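Side-chain contacts in histidinol dehydrogenase (Elizabethkingia anophelis NUHP1, PDB 6AN0), which probably catalyses the two successive NAD-dependent oxidations that convert L-histidinol through L-histidinaldehyde to L-histidine, the last step of histidine biosynthesis, with zinc as cofactor: residues 191-196 / 221-226; 198-203 / 230-235. One frame throughout, in Å; residues are numbered along the deposited sequence.

Contact 1 (191-196 / 221-226); sequences GGIQAI and TAAKQI. With EDO (1,2-ethanediol), chain E.
I196 and A223 meet where helix 192-201 passes helix 218-227, and the isoleucine, followed outward, gives a worked example of helix packing built on a small residue. Its CB already lies 3.8 Å from A223 CB, so the branch point itself bears on the methyl. CG2, anti to the backbone N (chi1 -61° for CG1), reaches across to A223 CB at 3.8 Å and sits almost as near the start of the next peptide, 3.9 Å from K224 N. CG1 passes the same methyl at slightly longer range, and CD1 ends 4.0 Å from K224 CG, the two side chains crossing at a slant. One turn earlier, I193 brings CG2 to the same methyl from another direction, 3.9 Å from A223 CB, so a single alanine methyl takes contacts from two isoleucines. The axes of the short helical segments approach to 8.9 Å at a crossing angle of -27°, nearly parallel in direction.

Of the K224 side chain, the CG methylene makes the touch: the chain bends at chi3 (68°) and carries NZ away to bonds outside the contact, among them one to G214 O. I193 also packs on I37, V41 and F42 of helix 35-48, which brings a third helix to this interface. I196 lies near Y132, which, like Q194 on the same helix, is a predicted NAD(+)-binding residue. The side chains thus meet through carbon atoms alone, with no polar bond linking the two segments, while the lysine's charge is satisfied elsewhere.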
ATOM      1  N   GLY A 191      -0.703 -13.775 -21.162  1.00 25.55           N
ATOM      2  CA  GLY A 191      -0.049 -14.201 -19.943  1.00 24.52           C
ATOM      3  C   GLY A 191       1.327 -13.579 -19.795  1.00 22.90           C
ATOM      4  O   GLY A 191       1.803 -12.848 -20.667  1.00 23.72           O
ATOM      5  N   GLY A 192       1.955 -13.896 -18.663  1.00 22.12           N
ATOM      6  CA  GLY A 192       3.381 -13.660 -18.479  1.00 27.56           C
ATOM      7  C   GLY A 192       3.768 -12.187 -18.434  1.00 21.66           C
ATOM      8  O   GLY A 192       2.971 -11.310 -18.098  1.00 18.83           O
ATOM      9  N   ILE A 193       5.042 -11.933 -18.764  1.00 22.90           N
ATOM     10  CA  ILE A 193       5.555 -10.564 -18.737  1.00 23.11           C
ATOM     11  C   ILE A 193       4.761  -9.679 -19.692  1.00 21.49           C
ATOM     12  O   ILE A 193       4.452  -8.521 -19.376  1.00 22.27           O
ATOM     13  CB  ILE A 193       7.060 -10.533 -19.072  1.00 25.93           C
ATOM     14  CG1 ILE A 193       7.878 -11.373 -18.084  1.00 21.74           C
ATOM     15  CG2 ILE A 193       7.580  -9.089 -19.041  1.00 21.95           C
ATOM     16  CD1 ILE A 193       9.351 -11.592 -18.570  1.00 22.45           C
ATOM     17  N   GLN A 194       4.420 -10.207 -20.875  1.00 23.84           N
ATOM     18  CA  GLN A 194       3.743  -9.385 -21.874  1.00 21.29           C
ATOM     19  C   GLN A 194       2.356  -8.948 -21.413  1.00 25.64           C
ATOM     20  O   GLN A 194       1.938  -7.825 -21.718  1.00 21.97           O
ATOM     21  CB  GLN A 194       3.681 -10.117 -23.231  1.00 21.59           C
ATOM     22  CG  GLN A 194       2.960 -11.503 -23.246  1.00 22.95           C
ATOM     23  CD  GLN A 194       3.873 -12.677 -22.868  1.00 25.93           C
ATOM     24  OE1 GLN A 194       4.964 -12.489 -22.330  1.00 25.33           O
ATOM     25  NE2 GLN A 194       3.415 -13.899 -23.147  1.00 26.75           N
ATOM     26  N   ALA A 195       1.642  -9.788 -20.652  1.00 18.98           N
ATOM     27  CA  ALA A 195       0.364  -9.356 -20.093  1.00 21.65           C
ATOM     28  C   ALA A 195       0.552  -8.221 -19.094  1.00 23.29           C
ATOM     29  O   ALA A 195      -0.194  -7.233 -19.116  1.00 20.07           O
ATOM     30  CB  ALA A 195      -0.366 -10.528 -19.428  1.00 21.40           C
ATOM     31  N   ILE A 196       1.536  -8.352 -18.197  1.00 20.56           N
ATOM     32  CA  ILE A 196       1.804  -7.281 -17.234  1.00 18.68           C
ATOM     33  C   ILE A 196       2.181  -5.998 -17.968  1.00 23.27           C
ATOM     34  O   ILE A 196       1.757  -4.896 -17.588  1.00 21.83           O
ATOM     35  CB  ILE A 196       2.911  -7.714 -16.245  1.00 23.99           C
ATOM     36  CG1 ILE A 196       2.484  -8.949 -15.443  1.00 21.23           C
ATOM     37  CG2 ILE A 196       3.299  -6.561 -15.315  1.00 23.25           C
ATOM     38  CD1 ILE A 196       1.110  -8.796 -14.764  1.00 21.08           C
ATOM     39  N   THR A 221       6.128 -12.079 -11.398  1.00 22.91           N
ATOM     40  CA  THR A 221       6.500 -11.363 -10.183  1.00 25.58           C
ATOM     41  C   THR A 221       7.508 -10.258 -10.480  1.00 28.37           C
ATOM     42  O   THR A 221       7.369  -9.127  -9.996  1.00 25.66           O
ATOM     43  CB  THR A 221       7.060 -12.357  -9.153  1.00 34.14           C
ATOM     44  OG1 THR A 221       6.028 -13.272  -8.760  1.00 30.64           O
ATOM     45  CG2 THR A 221       7.574 -11.628  -7.910  1.00 38.93           C
ATOM     46  N   ALA A 222       8.544 -10.575 -11.265  1.00 25.46           N
ATOM     47  CA  ALA A 222       9.543  -9.568 -11.617  1.00 23.89           C
ATOM     48  C   ALA A 222       8.925  -8.470 -12.473  1.00 23.67           C
ATOM     49  O   ALA A 222       9.257  -7.286 -12.321  1.00 23.92           O
ATOM     50  CB  ALA A 222      10.724 -10.225 -12.340  1.00 24.51           C
ATOM     51  N   ALA A 223       8.005  -8.839 -13.367  1.00 21.37           N
ATOM     52  CA  ALA A 223       7.385  -7.839 -14.226  1.00 23.56           C
ATOM     53  C   ALA A 223       6.560  -6.861 -13.407  1.00 21.04           C
ATOM     54  O   ALA A 223       6.616  -5.649 -13.642  1.00 21.43           O
ATOM     55  CB  ALA A 223       6.516  -8.508 -15.294  1.00 24.18           C
ATOM     56  N   LYS A 224       5.795  -7.366 -12.432  1.00 20.70           N
ATOM     57  CA  LYS A 224       5.016  -6.479 -11.575  1.00 21.07           C
ATOM     58  C   LYS A 224       5.928  -5.567 -10.767  1.00 24.74           C
ATOM     59  O   LYS A 224       5.632  -4.376 -10.585  1.00 20.35           O
ATOM     60  CB  LYS A 224       4.117  -7.301 -10.648  1.00 19.33           C
ATOM     61  CG  LYS A 224       2.897  -7.905 -11.343  1.00 22.52           C
ATOM     62  CD  LYS A 224       2.145  -8.867 -10.417  1.00 23.91           C
ATOM     63  CE  LYS A 224       1.474  -8.126  -9.264  1.00 24.61           C
ATOM     64  NZ  LYS A 224       0.813  -9.071  -8.313  1.00 22.78           N
ATOM     65  N   GLN A 225       7.052  -6.108 -10.280  1.00 24.12           N
ATOM     66  CA  GLN A 225       7.991  -5.294  -9.512  1.00 25.39           C
ATOM     67  C   GLN A 225       8.560  -4.165 -10.362  1.00 27.70           C
ATOM     68  O   GLN A 225       8.633  -3.012  -9.916  1.00 23.68           O
ATOM     69  CB  GLN A 225       9.114  -6.170  -8.944  1.00 29.97           C
ATOM     70  N   ILE A 226       8.949  -4.474 -11.598  1.00 23.39           N
ATOM     71  CA  ILE A 226       9.548  -3.467 -12.465  1.00 20.06           C
ATOM     72  C   ILE A 226       8.496  -2.501 -13.001  1.00 21.56           C
ATOM     73  O   ILE A 226       8.782  -1.306 -13.182  1.00 23.26           O
ATOM     74  CB  ILE A 226      10.319  -4.178 -13.587  1.00 25.24           C
ATOM     75  CG1 ILE A 226      11.571  -4.823 -12.991  1.00 29.59           C
ATOM     76  CG2 ILE A 226      10.663  -3.206 -14.731  1.00 26.85           C
ATOM     77  CD1 ILE A 226      12.299  -5.762 -13.926  1.00 30.76           C
TER
HETATM   78  C1  EDO E 504       7.967 -17.174  -6.023  1.00 70.13           C
HETATM   79  O1  EDO E 504       8.605 -17.766  -7.165  1.00 71.53           O
HETATM   80  C2  EDO E 504       6.692 -16.473  -6.471  1.00 65.72           C
HETATM   81  O2  EDO E 504       6.927 -15.865  -7.746  1.00 64.48           O

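Contact 2 (198-203 / 230-235). With EDO (1,2-ethanediol), chain D.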
ATOM      1  N   ALA A 198       1.295  -5.117 -21.031  1.00 18.92           N
ATOM      2  CA  ALA A 198       0.103  -4.573 -21.667  1.00 21.28           C
ATOM      3  C   ALA A 198      -0.740  -3.781 -20.666  1.00 18.27           C
ATOM      4  O   ALA A 198      -1.253  -2.703 -20.991  1.00 22.32           O
ATOM      5  CB  ALA A 198      -0.707  -5.700 -22.300  1.00 22.18           C
ATOM      6  N   MET A 199      -0.887  -4.282 -19.444  1.00 18.22           N
ATOM      7  CA  MET A 199      -1.652  -3.519 -18.458  1.00 20.30           C
ATOM      8  C   MET A 199      -0.875  -2.333 -17.911  1.00 22.59           C
ATOM      9  O   MET A 199      -1.485  -1.384 -17.410  1.00 24.18           O
ATOM     10  CB  MET A 199      -2.109  -4.427 -17.318  1.00 20.61           C
ATOM     11  CG  MET A 199      -3.125  -5.489 -17.787  1.00 18.90           C
ATOM     12  SD  MET A 199      -3.796  -6.494 -16.440  1.00 23.98           S
ATOM     13  CE  MET A 199      -2.399  -7.540 -16.033  1.00 23.67           C
ATOM     14  N   THR A 200       0.450  -2.345 -18.033  1.00 20.86           N
ATOM     15  CA  THR A 200       1.263  -1.234 -17.550  1.00 20.88           C
ATOM     16  C   THR A 200       1.295  -0.083 -18.547  1.00 23.73           C
ATOM     17  O   THR A 200       1.170   1.082 -18.157  1.00 24.71           O
ATOM     18  CB  THR A 200       2.678  -1.737 -17.254  1.00 27.28           C
ATOM     19  OG1 THR A 200       2.624  -2.689 -16.186  1.00 22.53           O
ATOM     20  CG2 THR A 200       3.638  -0.585 -16.904  1.00 28.49           C
ATOM     21  N   PHE A 201       1.450  -0.378 -19.834  1.00 20.99           N
ATOM     22  CA  PHE A 201       1.591   0.680 -20.826  1.00 25.49           C
ATOM     23  C   PHE A 201       0.356   0.859 -21.692  1.00 28.98           C
ATOM     24  O   PHE A 201       0.192   1.928 -22.288  1.00 26.39           O
ATOM     25  CB  PHE A 201       2.810   0.413 -21.731  1.00 27.82           C
ATOM     26  CG  PHE A 201       4.097   0.278 -20.968  1.00 28.98           C
ATOM     27  CD1 PHE A 201       4.780   1.407 -20.530  1.00 35.11           C
ATOM     28  CD2 PHE A 201       4.602  -0.978 -20.646  1.00 27.49           C
ATOM     29  CE1 PHE A 201       5.961   1.291 -19.800  1.00 37.45           C
ATOM     30  CE2 PHE A 201       5.780  -1.102 -19.911  1.00 29.87           C
ATOM     31  CZ  PHE A 201       6.457   0.031 -19.489  1.00 29.65           C
ATOM     32  N   GLY A 202      -0.518  -0.141 -21.754  1.00 25.54           N
ATOM     33  CA  GLY A 202      -1.676  -0.085 -22.630  1.00 23.10           C
ATOM     34  C   GLY A 202      -1.334  -0.484 -24.050  1.00 28.58           C
ATOM     35  O   GLY A 202      -0.206  -0.276 -24.497  1.00 26.34           O
ATOM     36  N   THR A 203      -2.283  -1.080 -24.759  1.00 21.79           N
ATOM     37  CA  THR A 203      -2.163  -1.331 -26.191  1.00 27.67           C
ATOM     38  C   THR A 203      -3.438  -0.843 -26.862  1.00 32.01           C
ATOM     39  O   THR A 203      -4.320  -0.268 -26.214  1.00 31.75           O
ATOM     40  CB  THR A 203      -1.932  -2.816 -26.501  1.00 32.78           C
ATOM     41  OG1 THR A 203      -3.112  -3.564 -26.177  1.00 29.88           O
ATOM     42  CG2 THR A 203      -0.743  -3.371 -25.707  1.00 31.92           C
ATOM     43  N   PHE A 230       7.255   2.386 -13.742  1.00 24.94           N
ATOM     44  CA  PHE A 230       6.599   3.127 -14.809  1.00 22.20           C
ATOM     45  C   PHE A 230       5.256   3.699 -14.366  1.00 26.82           C
ATOM     46  O   PHE A 230       4.437   4.083 -15.204  1.00 33.63           O
ATOM     47  CB  PHE A 230       6.454   2.240 -16.043  1.00 27.52           C
ATOM     48  CG  PHE A 230       7.778   1.781 -16.587  1.00 32.55           C
ATOM     49  CD1 PHE A 230       8.508   2.599 -17.433  1.00 29.25           C
ATOM     50  CD2 PHE A 230       8.314   0.558 -16.215  1.00 29.99           C
ATOM     51  CE1 PHE A 230       9.743   2.196 -17.919  1.00 37.86           C
ATOM     52  CE2 PHE A 230       9.547   0.142 -16.697  1.00 29.33           C
ATOM     53  CZ  PHE A 230      10.265   0.966 -17.550  1.00 35.36           C
ATOM     54  N   GLY A 231       5.003   3.737 -13.063  1.00 27.06           N
ATOM     55  CA  GLY A 231       3.873   4.469 -12.523  1.00 29.52           C
ATOM     56  C   GLY A 231       2.696   3.637 -12.053  1.00 25.46           C
ATOM     57  O   GLY A 231       1.787   4.204 -11.446  1.00 25.61           O
ATOM     58  N   VAL A 232       2.662   2.333 -12.311  1.00 20.02           N
ATOM     59  CA  VAL A 232       1.511   1.527 -11.900  1.00 20.25           C
ATOM     60  C   VAL A 232       1.711   1.068 -10.456  1.00 27.22           C
ATOM     61  O   VAL A 232       2.845   0.869 -10.002  1.00 23.74           O
ATOM     62  CB  VAL A 232       1.310   0.337 -12.873  1.00 27.04           C
ATOM     63  CG1 VAL A 232       2.358  -0.729 -12.653  1.00 25.68           C
ATOM     64  CG2 VAL A 232      -0.089  -0.255 -12.744  1.00 26.04           C
ATOM     65  N   ALA A 233       0.606   0.942  -9.704  1.00 21.87           N
ATOM     66  CA  ALA A 233       0.651   0.349  -8.370  1.00 16.55           C
ATOM     67  C   ALA A 233       0.452  -1.161  -8.480  1.00 20.27           C
ATOM     68  O   ALA A 233      -0.157  -1.645  -9.431  1.00 18.87           O
ATOM     69  CB  ALA A 233      -0.423   0.958  -7.458  1.00 17.93           C
ATOM     70  N   ILE A 234       0.957  -1.913  -7.493  1.00 18.33           N
ATOM     71  CA  ILE A 234       0.680  -3.347  -7.437  1.00 14.93           C
ATOM     72  C   ILE A 234       0.147  -3.716  -6.057  1.00 19.97           C
ATOM     73  O   ILE A 234       0.284  -2.960  -5.093  1.00 21.75           O
ATOM     74  CB  ILE A 234       1.924  -4.197  -7.791  1.00 22.36           C
ATOM     75  CG1 ILE A 234       3.021  -4.039  -6.733  1.00 24.44           C
ATOM     76  CG2 ILE A 234       2.422  -3.811  -9.196  1.00 20.47           C
ATOM     77  CD1 ILE A 234       4.219  -4.946  -6.974  1.00 29.50           C
ATOM     78  N   ASP A 235      -0.477  -4.903  -5.976  1.00 21.55           N
ATOM     79  CA  ASP A 235      -1.166  -5.289  -4.741  1.00 24.58           C
ATOM     80  C   ASP A 235      -0.180  -5.555  -3.611  1.00 30.71           C
ATOM     81  O   ASP A 235      -0.279  -4.951  -2.535  1.00 31.88           O
ATOM     82  CB  ASP A 235      -2.097  -6.498  -4.954  1.00 21.98           C
ATOM     83  CG  ASP A 235      -1.466  -7.655  -5.743  1.00 21.86           C
ATOM     84  OD1 ASP A 235      -0.347  -7.536  -6.297  1.00 22.22           O
ATOM     85  OD2 ASP A 235      -2.149  -8.706  -5.822  1.00 24.05           O
TER
HETATM   86  C1  EDO D 503      -2.910  -5.107   0.005  0.65 28.30           C
HETATM   87  O1  EDO D 503      -3.742  -4.001   0.381  0.65 26.70           O
HETATM   88  C2  EDO D 503      -3.024  -5.189  -1.511  0.65 24.08           C
HETATM   89  O2  EDO D 503      -2.782  -3.878  -2.000  0.65  7.31           O
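F201 sets the edge of its ring over one face of F230, an instance of the T-shaped aromatic pair closing the end of a helix against a loop. CZ is the leading atom, 3.6 Å from F230 CG and displaced from the ring centre toward the rim, while CE1 lies 3.7 Å from F230 CD1. The ring centroids are 5.0 Å apart and the planes stand at 64°, so the edge comes in tilted rather than upright. The CB of F201 does not itself point at the other segment, but with CG beside the backbone N (chi1 -57°) the end of the ring comes nearer to F230. F42 of helix 35-48 joins the cluster, making a further edge-to-face pair with F201 and packing on F230.

T200 lies beside this pair: its CG2 rests over the centre of one face of the F201 ring, 3.7 Å above the plane, and also comes within 4.1 Å of F230 CB.

In the fold, the contact joins the C-terminal end of helix 192-201 to the turn that follows helix 218-227 and leads into strand 233-234, which runs parallel to strand 211-213 in the mixed sheet. Two residues on from F230, V232 turns CG1 to T200, 4.0 Å from OG1, their side chains crossing at about a right angle. The same OG1 is hydrogen-bonded to I196 O, a carbonyl one turn back in its own helix, so the hydroxyl is satisfied locally while its neighbour is a methyl. A227 touches both T200 and V232. Between F230 and V232, G231 O accepts a hydrogen bond from N381 ND2 of the second subunit.

Overall arrangement
Contacts 1 and 2 share helix 192-201, while the partner passes from helix 218-227 to the loop and strand 233-234 that come next in the chain. Their centres are 9 Å apart. Contact 1 is wholly buried and aliphatic, helix against helix. Contact 2, helix end against loop, has a buried part at T200 and V232, where a hydroxyl meets a methyl, and a more exposed part at the phenylalanine pair, and it has the second subunit beside it. Helix 35-48 borders both, with F42 touching residues of each. A polar tie also joins them: K224 NZ of contact 1 forms a salt bridge with D235 OD1 of contact 2, at 2.8 Å.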